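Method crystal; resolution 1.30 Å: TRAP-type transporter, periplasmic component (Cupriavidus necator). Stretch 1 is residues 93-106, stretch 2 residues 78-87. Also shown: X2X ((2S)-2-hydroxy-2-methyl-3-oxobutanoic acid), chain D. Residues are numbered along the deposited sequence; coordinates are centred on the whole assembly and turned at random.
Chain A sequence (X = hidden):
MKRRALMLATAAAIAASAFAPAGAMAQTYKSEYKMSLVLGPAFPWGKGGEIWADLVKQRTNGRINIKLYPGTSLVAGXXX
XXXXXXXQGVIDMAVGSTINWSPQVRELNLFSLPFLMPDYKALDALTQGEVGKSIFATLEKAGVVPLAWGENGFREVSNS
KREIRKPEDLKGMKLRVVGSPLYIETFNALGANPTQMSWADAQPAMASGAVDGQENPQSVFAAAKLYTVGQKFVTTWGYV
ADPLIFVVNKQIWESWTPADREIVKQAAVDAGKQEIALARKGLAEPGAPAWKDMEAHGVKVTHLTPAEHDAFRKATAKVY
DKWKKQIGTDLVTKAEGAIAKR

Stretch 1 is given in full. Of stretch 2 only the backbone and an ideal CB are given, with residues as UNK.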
HETATM    1  N   MSE A  93     -11.886 -12.514   4.494  1.00 14.74           N
HETATM    2  CA  MSE A  93     -10.659 -11.979   5.066  1.00 14.19           C
HETATM    3  C   MSE A  93      -9.824 -11.377   3.946  1.00 12.72           C
HETATM    4  O   MSE A  93     -10.089 -11.617   2.766  1.00 13.03           O
HETATM    5  CB  MSE A  93      -9.861 -13.043   5.831  1.00 17.61           C
HETATM    6  CG  MSE A  93      -9.378 -14.266   5.053  1.00 19.94           C
HETATM    7 SE   MSE A  93      -9.380 -15.942   6.180  0.85 20.81          SE
HETATM    8  CE  MSE A  93      -7.969 -15.444   7.385  1.00 22.03           C
ATOM      9  N   ALA A  94      -8.818 -10.587   4.280  1.00 11.85           N
ATOM     10  CA  ALA A  94      -8.021  -9.940   3.249  1.00 10.94           C
ATOM     11  C   ALA A  94      -6.699  -9.462   3.788  1.00 10.71           C
ATOM     12  O   ALA A  94      -6.546  -9.268   4.999  1.00 10.79           O
ATOM     13  CB  ALA A  94      -8.791  -8.765   2.675  1.00 12.45           C
ATOM     14  N   VAL A  95      -5.740  -9.302   2.892  1.00  9.54           N
ATOM     15  CA  VAL A  95      -4.580  -8.461   3.146  1.00  9.73           C
ATOM     16  C   VAL A  95      -4.756  -7.284   2.201  1.00  9.64           C
ATOM     17  O   VAL A  95      -4.759  -7.474   0.994  1.00  9.44           O
ATOM     18  CB  VAL A  95      -3.243  -9.181   2.909  1.00  9.91           C
ATOM     19  CG1 VAL A  95      -2.097  -8.250   3.254  1.00  9.70           C
ATOM     20  CG2 VAL A  95      -3.160 -10.471   3.724  1.00 12.00           C
ATOM     21  N   GLY A  96      -4.994  -6.097   2.737  1.00  8.91           N
ATOM     22  CA  GLY A  96      -5.285  -4.937   1.925  1.00  8.82           C
ATOM     23  C   GLY A  96      -4.296  -3.812   2.092  1.00  8.05           C
ATOM     24  O   GLY A  96      -3.640  -3.683   3.113  1.00  9.54           O
ATOM     25  N   SER A  97      -4.208  -2.982   1.067  1.00  8.81           N
ATOM     26  CA  SER A  97      -3.477  -1.733   1.149  1.00  8.47           C
ATOM     27  C   SER A  97      -4.354  -0.642   1.739  1.00  7.86           C
ATOM     28  O   SER A  97      -5.526  -0.495   1.385  1.00  8.31           O
ATOM     29  CB  SER A  97      -3.016  -1.276  -0.232  1.00  8.07           C
ATOM     30  OG  SER A  97      -2.551   0.075  -0.147  1.00  8.00           O
ATOM     31  N   THR A  98      -3.756   0.168   2.596  1.00  7.73           N
ATOM     32  CA  THR A  98      -4.450   1.311   3.161  1.00  9.38           C
ATOM     33  C   THR A  98      -4.999   2.261   2.086  1.00  8.48           C
ATOM     34  O   THR A  98      -6.010   2.932   2.325  1.00  9.87           O
ATOM     35  CB  THR A  98      -3.563   2.070   4.158  1.00  9.29           C
ATOM     36  OG1 THR A  98      -2.366   2.494   3.504  1.00  9.36           O
ATOM     37  CG2 THR A  98      -3.201   1.178   5.349  1.00 10.23           C
ATOM     38  N   ILE A  99      -4.345   2.324   0.927  1.00  7.89           N
ATOM     39  CA  ILE A  99      -4.818   3.191  -0.127  1.00  8.24           C
ATOM     40  C   ILE A  99      -6.214   2.764  -0.600  1.00  7.06           C
ATOM     41  O   ILE A  99      -7.112   3.580  -0.801  1.00  9.80           O
ATOM     42  CB  ILE A  99      -3.839   3.192  -1.314  1.00  8.48           C
ATOM     43  CG1 ILE A  99      -2.549   3.907  -0.913  1.00  8.05           C
ATOM     44  CG2 ILE A  99      -4.482   3.892  -2.518  1.00 10.27           C
ATOM     45  CD1 ILE A  99      -1.457   3.792  -1.957  1.00  8.02           C
ATOM     46  N   ASN A 100      -6.405   1.463  -0.756  1.00  8.80           N
ATOM     47  CA  ASN A 100      -7.623   0.959  -1.373  1.00  8.72           C
ATOM     48  C   ASN A 100      -8.837   1.089  -0.479  1.00  9.65           C
ATOM     49  O   ASN A 100      -9.962   1.174  -0.976  1.00 11.16           O
ATOM     50  CB  ASN A 100      -7.435  -0.493  -1.774  1.00  8.86           C
ATOM     51  CG  ASN A 100      -6.427  -0.653  -2.882  1.00  8.16           C
ATOM     52  OD1 ASN A 100      -6.201   0.268  -3.683  1.00 10.03           O
ATOM     53  ND2 ASN A 100      -5.738  -1.775  -2.886  1.00  8.47           N
ATOM     54  N   TRP A 101      -8.604   1.148   0.826  1.00 10.13           N
ATOM     55  CA  TRP A 101      -9.691   1.253   1.799  1.00 10.19           C
ATOM     56  C   TRP A 101      -9.925   2.693   2.263  1.00 10.51           C
ATOM     57  O   TRP A 101     -10.865   2.983   3.011  1.00 12.10           O
ATOM     58  CB  TRP A 101      -9.406   0.374   3.018  1.00 12.55           C
ATOM     59  CG  TRP A 101      -9.255  -1.088   2.751  1.00 11.40           C
ATOM     60  CD1 TRP A 101      -9.557  -1.789   1.593  1.00 11.33           C
ATOM     61  CD2 TRP A 101      -8.732  -2.042   3.670  1.00 10.55           C
ATOM     62  NE1 TRP A 101      -9.250  -3.122   1.767  1.00 11.28           N
ATOM     63  CE2 TRP A 101      -8.757  -3.304   3.036  1.00 10.68           C
ATOM     64  CE3 TRP A 101      -8.276  -1.956   4.989  1.00 11.93           C
ATOM     65  CZ2 TRP A 101      -8.302  -4.450   3.668  1.00 12.04           C
ATOM     66  CZ3 TRP A 101      -7.832  -3.095   5.612  1.00 11.62           C
ATOM     67  CH2 TRP A 101      -7.848  -4.335   4.948  1.00 12.32           C
ATOM     68  N   SER A 102      -9.052   3.597   1.847  1.00 10.63           N
ATOM     69  CA  SER A 102      -9.203   4.996   2.214  1.00 11.89           C
ATOM     70  C   SER A 102     -10.557   5.610   1.829  1.00 13.75           C
ATOM     71  O   SER A 102     -11.060   6.425   2.582  1.00 15.08           O
ATOM     72  CB  SER A 102      -8.065   5.825   1.608  1.00 11.34           C
ATOM     73  OG  SER A 102      -6.845   5.542   2.255  1.00 12.75           O
ATOM     74  N   PRO A 103     -11.155   5.224   0.680  1.00 13.32           N
ATOM     75  CA  PRO A 103     -12.461   5.839   0.381  1.00 15.63           C
ATOM     76  C   PRO A 103     -13.522   5.582   1.448  1.00 19.76           C
ATOM     77  O   PRO A 103     -14.393   6.434   1.646  1.00 22.39           O
ATOM     78  CB  PRO A 103     -12.852   5.203  -0.964  1.00 17.71           C
ATOM     79  CG  PRO A 103     -11.562   4.850  -1.577  1.00 16.30           C
ATOM     80  CD  PRO A 103     -10.671   4.412  -0.455  1.00 14.46           C
ATOM     81  N   GLN A 104     -13.427   4.456   2.151  1.00 13.86           N
ATOM     82  CA  GLN A 104     -14.374   4.102   3.204  1.00 15.94           C
ATOM     83  C   GLN A 104     -13.899   4.455   4.609  1.00 15.62           C
ATOM     84  O   GLN A 104     -14.723   4.635   5.508  1.00 17.49           O
ATOM     85  CB  GLN A 104     -14.672   2.606   3.175  1.00 15.79           C
ATOM     86  CG  GLN A 104     -15.412   2.151   1.930  1.00 16.65           C
ATOM     87  CD  GLN A 104     -14.482   1.905   0.755  1.00 15.94           C
ATOM     88  OE1 GLN A 104     -13.298   1.611   0.935  1.00 16.95           O
ATOM     89  NE2 GLN A 104     -15.013   2.043  -0.459  1.00 18.98           N
ATOM     90  N   VAL A 105     -12.585   4.522   4.806  1.00 15.70           N
ATOM     91  CA  VAL A 105     -12.013   4.764   6.126  1.00 15.82           C
ATOM     92  C   VAL A 105     -11.049   5.935   5.997  1.00 14.97           C
ATOM     93  O   VAL A 105      -9.881   5.749   5.639  1.00 14.86           O
ATOM     94  CB  VAL A 105     -11.276   3.527   6.657  1.00 16.07           C
ATOM     95  CG1 VAL A 105     -10.848   3.752   8.123  1.00 17.13           C
ATOM     96  CG2 VAL A 105     -12.159   2.279   6.529  1.00 20.76           C
ATOM     97  N   ARG A 106     -11.537   7.139   6.267  1.00 14.86           N
ATOM     98  CA  ARG A 106     -10.771   8.358   5.984  1.00 15.71           C
ATOM     99  C   ARG A 106      -9.420   8.398   6.686  1.00 14.58           C
ATOM    100  O   ARG A 106      -8.481   8.997   6.175  1.00 13.89           O
ATOM    101  CB  ARG A 106     -11.558   9.613   6.345  1.00 20.34           C
ATOM    102  CG  ARG A 106     -11.590   9.887   7.840  1.00 22.76           C
ATOM    103  CD  ARG A 106     -12.373  11.139   8.175  1.00 25.42           C
ATOM    104  NE  ARG A 106     -13.800  10.902   8.135  1.00 29.44           N
ATOM    105  CZ  ARG A 106     -14.459  10.183   9.044  1.00 31.43           C
ATOM    106  NH1 ARG A 106     -13.808   9.613  10.051  1.00 31.26           N
ATOM    107  NH2 ARG A 106     -15.771  10.019   8.943  1.00 30.00           N
ATOM    108  N   UNK A  78     -12.317  -4.243  -8.690  1.00 11.57           N
ATOM    109  CA  UNK A  78     -12.566  -2.876  -8.240  1.00 12.06           C
ATOM    110  C   UNK A  78     -12.061  -2.723  -6.805  1.00 10.57           C
ATOM    111  O   UNK A  78     -12.819  -2.746  -5.825  1.00 11.66           O
ATOM    112  CB  UNK A  78     -14.053  -2.530  -8.334  1.00 12.06           C
ATOM    113  N   UNK A  79     -10.754  -2.559  -6.668  1.00 10.36           N
ATOM    114  CA  UNK A  79     -10.104  -2.631  -5.372  1.00 10.29           C
ATOM    115  C   UNK A  79     -10.540  -1.530  -4.420  1.00 10.33           C
ATOM    116  O   UNK A  79     -10.413  -1.675  -3.194  1.00 10.52           O
ATOM    117  CB  UNK A  79      -8.586  -2.576  -5.554  1.00 10.29           C
ATOM    118  N   UNK A  80     -11.086  -0.451  -4.962  1.00 10.64           N
ATOM    119  CA  UNK A  80     -11.487   0.659  -4.113  1.00 12.19           C
ATOM    120  C   UNK A  80     -12.875   0.464  -3.534  1.00 13.32           C
ATOM    121  O   UNK A  80     -13.381   1.364  -2.865  1.00 13.94           O
ATOM    122  CB  UNK A  80     -11.434   1.969  -4.901  1.00 12.19           C
ATOM    123  N   UNK A  81     -13.473  -0.712  -3.717  1.00 13.14           N
ATOM    124  CA  UNK A  81     -14.624  -1.078  -2.908  1.00 13.69           C
ATOM    125  C   UNK A  81     -14.445  -2.440  -2.243  1.00 13.52           C
ATOM    126  O   UNK A  81     -15.412  -3.059  -1.802  1.00 14.24           O
ATOM    127  CB  UNK A  81     -15.889  -1.080  -3.769  1.00 13.69           C
ATOM    128  N   UNK A  82     -13.206  -2.898  -2.149  1.00 13.08           N
ATOM    129  CA  UNK A  82     -12.887  -4.104  -1.409  1.00 11.97           C
ATOM    130  C   UNK A  82     -13.306  -4.004   0.069  1.00 12.54           C
ATOM    131  O   UNK A  82     -13.823  -4.972   0.631  1.00 13.22           O
ATOM    132  CB  UNK A  82     -11.387  -4.390  -1.513  1.00 11.97           C
ATOM    133  N   UNK A  83     -13.104  -2.846   0.707  1.00 12.40           N
ATOM    134  CA  UNK A  83     -13.421  -2.731   2.125  1.00 12.98           C
ATOM    135  C   UNK A  83     -14.898  -3.014   2.360  1.00 15.43           C
ATOM    136  O   UNK A  83     -15.266  -3.715   3.312  1.00 15.43           O
ATOM    137  CB  UNK A  83     -13.054  -1.342   2.650  1.00 12.98           C
ATOM    138  N   UNK A  84     -15.761  -2.442   1.528  1.00 15.39           N
ATOM    139  CA  UNK A  84     -17.195  -2.659   1.707  1.00 16.71           C
ATOM    140  C   UNK A  84     -17.553  -4.139   1.560  1.00 17.82           C
ATOM    141  O   UNK A  84     -18.393  -4.666   2.286  1.00 17.94           O
ATOM    142  CB  UNK A  84     -17.987  -1.824   0.699  1.00 16.71           C
ATOM    143  N   UNK A  85     -16.903  -4.823   0.626  1.00 15.85           N
ATOM    144  CA  UNK A  85     -17.160  -6.247   0.426  1.00 15.98           C
ATOM    145  C   UNK A  85     -16.707  -7.070   1.637  1.00 16.11           C
ATOM    146  O   UNK A  85     -17.352  -8.060   2.000  1.00 17.50           O
ATOM    147  CB  UNK A  85     -16.452  -6.738  -0.838  1.00 15.98           C
ATOM    148  N   UNK A  86     -15.602  -6.660   2.266  1.00 15.94           N
ATOM    149  CA  UNK A  86     -15.182  -7.296   3.517  1.00 17.43           C
ATOM    150  C   UNK A  86     -16.200  -7.031   4.638  1.00 20.26           C
ATOM    151  O   UNK A  86     -16.612  -7.960   5.317  1.00 20.87           O
ATOM    152  CB  UNK A  86     -13.799  -6.789   3.930  1.00 17.43           C
ATOM    153  N   UNK A  87     -16.593  -5.769   4.812  1.00 18.25           N
ATOM    154  CA  UNK A  87     -17.549  -5.380   5.858  1.00 22.01           C
ATOM    155  C   UNK A  87     -18.877  -6.116   5.680  1.00 23.57           C
ATOM    156  O   UNK A  87     -19.498  -6.533   6.668  1.00 24.41           O
ATOM    157  CB  UNK A  87     -17.780  -3.868   5.838  1.00 22.01           C
TER
HETATM  158  OAD X2X D 403      -2.967  -0.486  -7.383  1.00  8.35           O
HETATM  159  CAH X2X D 403      -1.774  -0.417  -6.942  1.00  8.33           C
HETATM  160  OAE X2X D 403      -0.938   0.401  -7.428  1.00  8.55           O
HETATM  161  CAI X2X D 403      -1.336  -1.299  -5.820  1.00  8.12           C
HETATM  162  CAB X2X D 403      -1.285  -2.724  -6.329  1.00  8.73           C
HETATM  163  OAF X2X D 403      -0.149  -0.833  -5.243  1.00  8.19           O
HETATM  164  CAG X2X D 403      -2.391  -1.151  -4.772  1.00  8.21           C
HETATM  165  OAC X2X D 403      -3.279  -1.997  -4.660  1.00  8.25           O
HETATM  166  CAA X2X D 403      -2.391   0.042  -3.877  1.00  8.58           C

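Position 78 has nothing of stretch 1 within 5.5 Å of its ideal CB, so stretch 1 sets no preference. It is Asp78, whose carboxylate pairs with the side chain of position 81.

At position 79 CA-to-CB points sideways, and the ideal CB lies 3.9 Å from Asn100 CG. Asn100 OD1 offers an acceptor, and the ligand carboxylate lies farther on. A long donor would suit: glutamine, lysine or arginine. It is Gln79. Its NE2 donates to Asn100 OD1 at 2.9 Å and to X2X OAD at 2.9 Å, so one amide group ties both together. Asn100 ND2 in turn donates to X2X OAC at 3.0 Å.

Position 80 sits close to stretch 1, its CA 3.5 Å from Asn100 O in a CA-H...O contact. The ideal CB is 4.4 Å from Pro103 CG. A small or beta-branched residue would suit: serine, threonine or valine. It is Thr80. Its backbone O accepts from Gln104 NE2 at 3.0 Å, a bond independent of side-chain type.

Position 81 points away, just before a helix; many residues would do. It is Arg81; its NE donates to Asp78 OD2 at 3.0 Å, part of a salt bridge.

At position 82 CA-to-CB points sideways, with the ideal CB 4.1 Å from the indole donor Trp101 NE1. An acceptor is wanted: glutamate or glutamine would reach. It is Glu82, extended with chi1 and chi2 both t. OE1 accepts from Trp101 NE1 at 2.8 Å, at the ring edge. Water 1 links OE1 to Ser97 N and Asn100 ND2; water 2 links OE2 to Val95 O.

Position 83 points toward stretch 1. Its ideal CB is 3.7 Å from Trp101 CD1, and Val105 CG2 lies farther out. A large apolar residue fits: phenylalanine, leucine or methionine. It is Phe83. CB lies over a face of the Trp101 five-membered ring, 4.1 Å from its centroid. Val105 CG2 covers a face of the phenyl ring, 3.8 Å from that centroid.

Position 84 points sideways, its ideal CB 4.9 Å from Gln104 CG. Small or polar residues suit. It is Ser84, with OG 3.6 Å from Gln104 CG; water 4 bridges OG and Gln104 NE2.

Position 85 is out of reach, leaving the choice open. It is Ala85.

Position 86 points toward stretch 1, but across a gap, with Ala94 CB and the Trp101 ring beyond. A longer apolar chain is needed: isoleucine, leucine or methionine. It is Ile86. CD1 reaches Ala94 CB at 3.6 Å and Trp101 CZ2 at 3.7 Å.

Position 87 is also out of reach. It is Arg87.

Stretch 2 78-87: DQTREFSAIR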
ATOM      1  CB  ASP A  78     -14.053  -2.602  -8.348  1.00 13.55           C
ATOM      2  CG  ASP A  78     -14.411  -1.139  -8.210  1.00 21.45           C
ATOM      3  OD1 ASP A  78     -13.526  -0.330  -7.890  1.00 25.12           O
ATOM      4  OD2 ASP A  78     -15.615  -0.824  -8.423  1.00 29.68           O
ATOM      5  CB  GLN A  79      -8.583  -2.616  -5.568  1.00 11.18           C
ATOM      6  CG  GLN A  79      -8.032  -1.313  -6.171  1.00  9.36           C
ATOM      7  CD  GLN A  79      -6.712  -1.507  -6.841  1.00  9.05           C
ATOM      8  OE1 GLN A  79      -6.631  -2.208  -7.824  1.00  9.07           O
ATOM      9  NE2 GLN A  79      -5.677  -0.882  -6.314  1.00  8.76           N
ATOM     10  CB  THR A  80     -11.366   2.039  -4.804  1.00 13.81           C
ATOM     11  OG1 THR A  80     -12.089   2.052  -6.038  1.00 15.86           O
ATOM     12  CG2 THR A  80      -9.903   2.394  -5.079  1.00 16.44           C
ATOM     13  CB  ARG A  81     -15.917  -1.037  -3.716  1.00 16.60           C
ATOM     14  CG  ARG A  81     -15.955  -2.012  -4.878  1.00 14.92           C
ATOM     15  CD  ARG A  81     -17.269  -1.858  -5.636  1.00 17.83           C
ATOM     16  NE  ARG A  81     -17.311  -2.684  -6.836  1.00 19.49           N
ATOM     17  CZ  ARG A  81     -17.693  -3.953  -6.867  1.00 18.48           C
ATOM     18  NH1 ARG A  81     -18.111  -4.566  -5.770  1.00 19.48           N
ATOM     19  NH2 ARG A  81     -17.701  -4.612  -8.028  1.00 22.95           N
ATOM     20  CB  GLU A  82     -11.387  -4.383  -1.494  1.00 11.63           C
ATOM     21  CG  GLU A  82     -10.977  -5.740  -0.952  1.00 11.63           C
ATOM     22  CD  GLU A  82      -9.462  -5.911  -0.808  1.00 11.38           C
ATOM     23  OE1 GLU A  82      -8.806  -4.989  -0.264  1.00 11.89           O
ATOM     24  OE2 GLU A  82      -8.901  -6.931  -1.232  1.00 10.94           O
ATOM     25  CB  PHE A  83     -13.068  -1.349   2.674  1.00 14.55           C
ATOM     26  CG  PHE A  83     -13.216  -1.246   4.159  1.00 14.59           C
ATOM     27  CD1 PHE A  83     -12.223  -1.743   4.980  1.00 14.89           C
ATOM     28  CD2 PHE A  83     -14.348  -0.688   4.739  1.00 16.19           C
ATOM     29  CE1 PHE A  83     -12.316  -1.668   6.331  1.00 16.72           C
ATOM     30  CE2 PHE A  83     -14.457  -0.610   6.119  1.00 17.25           C
ATOM     31  CZ  PHE A  83     -13.442  -1.117   6.917  1.00 19.43           C
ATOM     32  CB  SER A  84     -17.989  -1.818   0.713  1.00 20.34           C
ATOM     33  OG  SER A  84     -17.581  -0.464   0.768  1.00 24.15           O
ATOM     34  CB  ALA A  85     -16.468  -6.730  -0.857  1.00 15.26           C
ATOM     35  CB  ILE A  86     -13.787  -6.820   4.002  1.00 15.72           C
ATOM     36  CG1 ILE A  86     -12.708  -7.123   2.978  1.00 14.89           C
ATOM     37  CG2 ILE A  86     -13.436  -7.519   5.314  1.00 18.27           C
ATOM     38  CD1 ILE A  86     -11.440  -6.317   3.177  1.00 15.77           C
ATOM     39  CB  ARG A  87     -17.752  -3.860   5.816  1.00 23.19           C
ATOM     40  CG  ARG A  87     -18.566  -3.278   6.954  1.00 26.75           C
ATOM     41  CD  ARG A  87     -18.796  -1.789   6.746  1.00 31.75           C
ATOM     42  NE  ARG A  87     -19.197  -1.121   7.978  1.00 37.31           N
ATOM     43  CZ  ARG A  87     -20.430  -1.114   8.470  1.00 39.39           C
ATOM     44  NH1 ARG A  87     -20.677  -0.472   9.603  1.00 43.00           N
ATOM     45  NH2 ARG A  87     -21.414  -1.748   7.842  1.00 47.00           N
TER
HETATM   46  O   HOH W   1      -6.380  -3.903  -0.966  1.00  8.45           O
HETATM   47  O   HOH W   2      -6.231  -6.730  -1.256  1.00  8.57           O
HETATM   48  O   HOH W   3     -12.193  -0.449  -0.530  1.00 11.95           O
HETATM   49  O   HOH W   4     -18.013   1.241  -1.168  1.00 34.86           O
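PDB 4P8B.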